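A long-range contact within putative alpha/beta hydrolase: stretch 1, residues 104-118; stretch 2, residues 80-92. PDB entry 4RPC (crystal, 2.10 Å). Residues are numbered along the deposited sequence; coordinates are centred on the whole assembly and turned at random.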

# COMPACT_ATOMS: atom_id res chain seq x y z
N GLU A 104 -6.99 -5.41 5.81
CA GLU A 104 -7.20 -6.81 6.19
C GLU A 104 -6.56 -7.15 7.52
O GLU A 104 -7.09 -7.97 8.31
CB GLU A 104 -6.64 -7.73 5.12
CG GLU A 104 -6.78 -9.20 5.37
CD GLU A 104 -8.18 -9.69 5.30
OE1 GLU A 104 -9.05 -9.00 4.71
OE2 GLU A 104 -8.41 -10.77 5.86
N MSE A 105 -5.39 -6.60 7.77
CA MSE A 105 -4.80 -6.79 9.11
C MSE A 105 -5.63 -6.19 10.22
O MSE A 105 -5.73 -6.76 11.27
CB MSE A 105 -3.37 -6.26 9.13
CG MSE A 105 -2.55 -7.37 8.46
SE MSE A 105 -0.75 -6.66 8.41
CE MSE A 105 -0.43 -7.27 10.28
N ALA A 106 -6.30 -5.06 9.96
CA ALA A 106 -7.15 -4.42 10.97
C ALA A 106 -8.40 -5.21 11.27
O ALA A 106 -8.93 -5.11 12.35
CB ALA A 106 -7.52 -2.99 10.56
N ILE A 107 -8.86 -5.96 10.30
CA ILE A 107 -10.07 -6.75 10.41
C ILE A 107 -9.84 -8.11 11.08
O ILE A 107 -10.69 -8.56 11.83
CB ILE A 107 -10.64 -7.00 9.00
CG1 ILE A 107 -11.15 -5.70 8.40
CG2 ILE A 107 -11.66 -8.13 9.01
CD1 ILE A 107 -11.57 -5.90 6.95
N ARG A 108 -8.76 -8.80 10.74
CA ARG A 108 -8.48 -10.11 11.31
C ARG A 108 -8.42 -10.07 12.84
O ARG A 108 -8.95 -10.95 13.52
CB ARG A 108 -7.16 -10.63 10.81
CG ARG A 108 -7.18 -11.16 9.39
CD ARG A 108 -5.75 -11.53 8.98
NE ARG A 108 -4.89 -11.97 10.10
CZ ARG A 108 -4.82 -13.21 10.59
NH1 ARG A 108 -5.56 -14.19 10.07
NH2 ARG A 108 -4.00 -13.48 11.61
N GLY A 109 -7.73 -9.07 13.38
CA GLY A 109 -7.76 -8.84 14.82
C GLY A 109 -6.77 -9.66 15.62
O GLY A 109 -6.74 -9.54 16.85
N GLU A 110 -5.95 -10.48 14.97
CA GLU A 110 -4.89 -11.18 15.67
C GLU A 110 -4.08 -10.10 16.39
O GLU A 110 -3.92 -10.10 17.60
CB GLU A 110 -4.02 -11.97 14.68
CG GLU A 110 -3.18 -13.08 15.33
CD GLU A 110 -1.86 -13.37 14.59
OE1 GLU A 110 -1.81 -13.19 13.34
OE2 GLU A 110 -0.88 -13.78 15.26
N ILE A 111 -3.63 -9.14 15.61
CA ILE A 111 -2.85 -8.01 16.05
C ILE A 111 -3.64 -6.70 16.05
O ILE A 111 -4.36 -6.41 15.10
CB ILE A 111 -1.64 -7.91 15.13
CG1 ILE A 111 -0.70 -9.05 15.53
CG2 ILE A 111 -1.00 -6.54 15.20
CD1 ILE A 111 0.46 -9.18 14.60
N LYS A 112 -3.52 -5.95 17.14
CA LYS A 112 -4.26 -4.71 17.32
C LYS A 112 -3.63 -3.55 16.56
O LYS A 112 -2.42 -3.32 16.64
CB LYS A 112 -4.37 -4.34 18.81
CG LYS A 112 -4.67 -2.86 19.08
CD LYS A 112 -5.54 -2.63 20.32
CE LYS A 112 -4.98 -3.27 21.58
NZ LYS A 112 -6.07 -3.44 22.60
N VAL A 113 -4.48 -2.82 15.86
CA VAL A 113 -4.05 -1.75 14.98
C VAL A 113 -4.71 -0.42 15.40
O VAL A 113 -5.96 -0.30 15.39
CB VAL A 113 -4.46 -2.07 13.54
CG1 VAL A 113 -4.05 -0.94 12.61
CG2 VAL A 113 -3.81 -3.39 13.07
N MSE A 114 -3.91 0.58 15.72
CA MSE A 114 -4.49 1.84 16.22
C MSE A 114 -4.84 2.75 15.09
O MSE A 114 -5.84 3.42 15.16
CB MSE A 114 -3.67 2.68 17.20
CG MSE A 114 -4.43 2.81 18.56
SE MSE A 114 -4.52 1.05 19.43
CE MSE A 114 -2.62 0.88 19.04
N ASN A 115 -4.03 2.81 14.05
CA ASN A 115 -4.24 3.76 12.97
C ASN A 115 -3.93 3.11 11.65
O ASN A 115 -2.88 2.44 11.50
CB ASN A 115 -3.30 4.96 13.10
CG ASN A 115 -3.61 5.87 14.30
OD1 ASN A 115 -4.38 6.83 14.18
ND2 ASN A 115 -2.93 5.63 15.41
N LEU A 116 -4.75 3.38 10.65
CA LEU A 116 -4.50 2.92 9.29
C LEU A 116 -4.30 4.16 8.49
O LEU A 116 -5.10 5.09 8.63
CB LEU A 116 -5.67 2.15 8.73
CG LEU A 116 -5.93 0.78 9.27
CD1 LEU A 116 -7.21 0.28 8.66
CD2 LEU A 116 -4.80 -0.14 8.92
N LEU A 117 -3.20 4.21 7.71
CA LEU A 117 -3.03 5.28 6.73
C LEU A 117 -3.07 4.64 5.37
O LEU A 117 -2.15 3.85 5.02
CB LEU A 117 -1.69 5.96 6.89
CG LEU A 117 -1.54 7.00 7.99
CD1 LEU A 117 -1.62 6.36 9.34
CD2 LEU A 117 -0.28 7.83 7.81
N LEU A 118 -4.07 4.99 4.60
CA LEU A 118 -4.33 4.28 3.39
C LEU A 118 -4.14 5.18 2.24
O LEU A 118 -4.86 6.17 2.11
CB LEU A 118 -5.74 3.70 3.43
CG LEU A 118 -6.07 2.88 4.65
CD1 LEU A 118 -7.55 2.49 4.69
CD2 LEU A 118 -5.19 1.63 4.70
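Stretch 2, residues 80-92: ALEELRVDKVQAI

How does the helical start of stretch 2 meet stretch 1? Residues 80-83 close a helix that began earlier in the chain, and Leu81 points toward stretch 1. Its CD1 lies 3.6 Å from CE of the selenomethionine Met105, while its CB is only 3.1 Å from CD1 of Ile111, a very tight apolar contact. Leu81 thus touches both the helix of stretch 1 and the segment leading into its strand. A more exposed contact lies beside it: Glu82 OE1 comes within 2.6 Å of Glu110 OE2, two like-charged groups brought close together.

What turns the chain from helix to strand? Leu84 is the first residue to leave helical angles, and Arg85 follows with positive phi and psi, 54° and 28°. Neither reaches stretch 1. The turn is held by its own backbone, with Val86 N donating to Leu81 O at 2.8 Å. Contact resumes at Val86, whose O lies 3.5 Å from Ile111 CD1, and Asp87 supplies the first backbone hydrogen bond, its O accepting from Lys112 N at 2.9 Å.

Which way do the strands run, and what interrupts them? They are parallel, Lys88 pairing with Lys112 and Val89 with Val113 at CA-CA distances of 4.6 and 5.2 Å. Val89 bonds through both its amide and its carbonyl: N donates to Lys112 O at 2.9 Å, and O accepts from Met114 N at 3.1 Å. Lys88 and Lys112 share one face of the sheet, where Lys88 CG also lies 3.3 Å from CE of selenomethionine Met114; Val89 and Val113 share the other, with their CG2 atoms 4.2 Å apart. At Gln90 and Met114 both chains leave extended geometry, with phi/psi of -81°/-33° and -87°/-38°. The register nevertheless survives, and the side chain of Asn115 helps to span the break, its ND2 donating to Gln90 O at 3.0 Å.

How does the pairing end within these stretches? Ala91 resumes the strand beside Asn115, its CA 3.3 Å from Asn115 O in a CA-H...O contact. Ile92 then pairs with Leu116 and repeats the pattern of Val89: its N donates to Asn115 O at 3.0 Å, and its O accepts from Leu117 N at 2.7 Å. Ile92 is the most heavily covered residue of the contact; its CD1 lies 4.0 Å from Val113 CG2, 4.1 Å from Leu116 CD2 and 4.2 Å from Met105 CB, so that it joins strand to helix.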

# COMPACT_ATOMS: atom_id res chain seq x y z
N ALA A 80 4.33 -13.06 11.34
CA ALA A 80 5.70 -12.57 11.42
C ALA A 80 5.77 -11.59 12.53
O ALA A 80 6.75 -11.55 13.22
CB ALA A 80 6.19 -11.96 10.11
N LEU A 81 4.70 -10.84 12.74
CA LEU A 81 4.64 -9.91 13.85
C LEU A 81 4.63 -10.59 15.19
O LEU A 81 5.30 -10.18 16.12
CB LEU A 81 3.44 -9.00 13.72
CG LEU A 81 3.50 -7.94 12.61
CD1 LEU A 81 2.27 -7.04 12.67
CD2 LEU A 81 4.75 -7.11 12.66
N GLU A 82 3.87 -11.65 15.27
CA GLU A 82 3.86 -12.52 16.44
C GLU A 82 5.24 -13.12 16.77
O GLU A 82 5.61 -13.20 17.92
CB GLU A 82 2.89 -13.65 16.17
CG GLU A 82 2.53 -14.46 17.39
CD GLU A 82 1.49 -15.52 17.04
OE1 GLU A 82 1.01 -15.50 15.88
OE2 GLU A 82 1.17 -16.37 17.90
N GLU A 83 6.00 -13.51 15.76
CA GLU A 83 7.39 -13.93 15.95
C GLU A 83 8.19 -12.90 16.71
O GLU A 83 9.02 -13.26 17.54
CB GLU A 83 8.10 -14.12 14.61
CG GLU A 83 7.75 -15.42 13.93
CD GLU A 83 8.49 -16.58 14.55
OE1 GLU A 83 9.72 -16.43 14.77
OE2 GLU A 83 7.86 -17.64 14.83
N LEU A 84 7.97 -11.62 16.43
CA LEU A 84 8.72 -10.57 17.09
C LEU A 84 8.03 -10.15 18.35
O LEU A 84 8.42 -9.18 18.95
CB LEU A 84 8.92 -9.35 16.18
CG LEU A 84 9.58 -9.68 14.84
CD1 LEU A 84 9.57 -8.44 13.97
CD2 LEU A 84 10.99 -10.23 15.00
N ARG A 85 7.01 -10.91 18.75
CA ARG A 85 6.11 -10.58 19.85
C ARG A 85 5.45 -9.21 19.75
O ARG A 85 5.07 -8.59 20.77
CB ARG A 85 6.82 -10.70 21.18
CG ARG A 85 7.33 -12.08 21.53
CD ARG A 85 8.15 -11.90 22.78
NE ARG A 85 8.63 -13.15 23.35
CZ ARG A 85 9.19 -13.25 24.55
NH1 ARG A 85 9.33 -12.17 25.32
NH2 ARG A 85 9.60 -14.43 24.99
N VAL A 86 5.28 -8.73 18.53
CA VAL A 86 4.51 -7.52 18.29
C VAL A 86 3.06 -7.92 18.24
O VAL A 86 2.66 -8.63 17.31
CB VAL A 86 4.82 -6.88 16.93
CG1 VAL A 86 3.87 -5.72 16.69
CG2 VAL A 86 6.25 -6.38 16.88
N ASP A 87 2.28 -7.46 19.21
CA ASP A 87 0.83 -7.65 19.11
C ASP A 87 0.03 -6.35 18.96
O ASP A 87 -1.20 -6.41 18.87
CB ASP A 87 0.32 -8.47 20.28
CG ASP A 87 0.44 -7.74 21.59
OD1 ASP A 87 0.70 -6.50 21.55
OD2 ASP A 87 0.27 -8.42 22.63
N LYS A 88 0.71 -5.21 18.92
CA LYS A 88 0.05 -3.93 18.69
C LYS A 88 0.92 -3.06 17.79
O LYS A 88 2.12 -2.95 17.99
CB LYS A 88 -0.18 -3.20 20.01
CG LYS A 88 -0.88 -1.85 19.88
CD LYS A 88 -1.17 -1.21 21.24
CE LYS A 88 0.11 -0.76 21.94
NZ LYS A 88 0.00 0.46 22.82
N VAL A 89 0.31 -2.44 16.78
CA VAL A 89 1.03 -1.48 16.00
C VAL A 89 0.34 -0.13 16.04
O VAL A 89 -0.91 -0.03 16.02
CB VAL A 89 1.27 -1.96 14.54
CG1 VAL A 89 1.81 -3.39 14.55
CG2 VAL A 89 0.04 -1.88 13.71
N GLN A 90 1.14 0.92 16.07
CA GLN A 90 0.55 2.23 16.27
C GLN A 90 0.00 2.72 14.97
O GLN A 90 -1.01 3.42 14.96
CB GLN A 90 1.54 3.26 16.81
CG GLN A 90 2.05 3.06 18.23
CD GLN A 90 0.97 2.86 19.22
OE1 GLN A 90 0.01 3.64 19.30
NE2 GLN A 90 1.07 1.79 19.97
N ALA A 91 0.67 2.35 13.86
CA ALA A 91 0.21 2.72 12.51
C ALA A 91 0.68 1.75 11.42
O ALA A 91 1.83 1.35 11.42
CB ALA A 91 0.70 4.11 12.16
N ILE A 92 -0.19 1.47 10.47
CA ILE A 92 0.16 0.87 9.21
C ILE A 92 -0.07 1.88 8.08
O ILE A 92 -1.18 2.44 7.94
CB ILE A 92 -0.70 -0.36 8.92
CG1 ILE A 92 -0.80 -1.26 10.16
CG2 ILE A 92 -0.08 -1.17 7.79
CD1 ILE A 92 -1.59 -2.51 9.84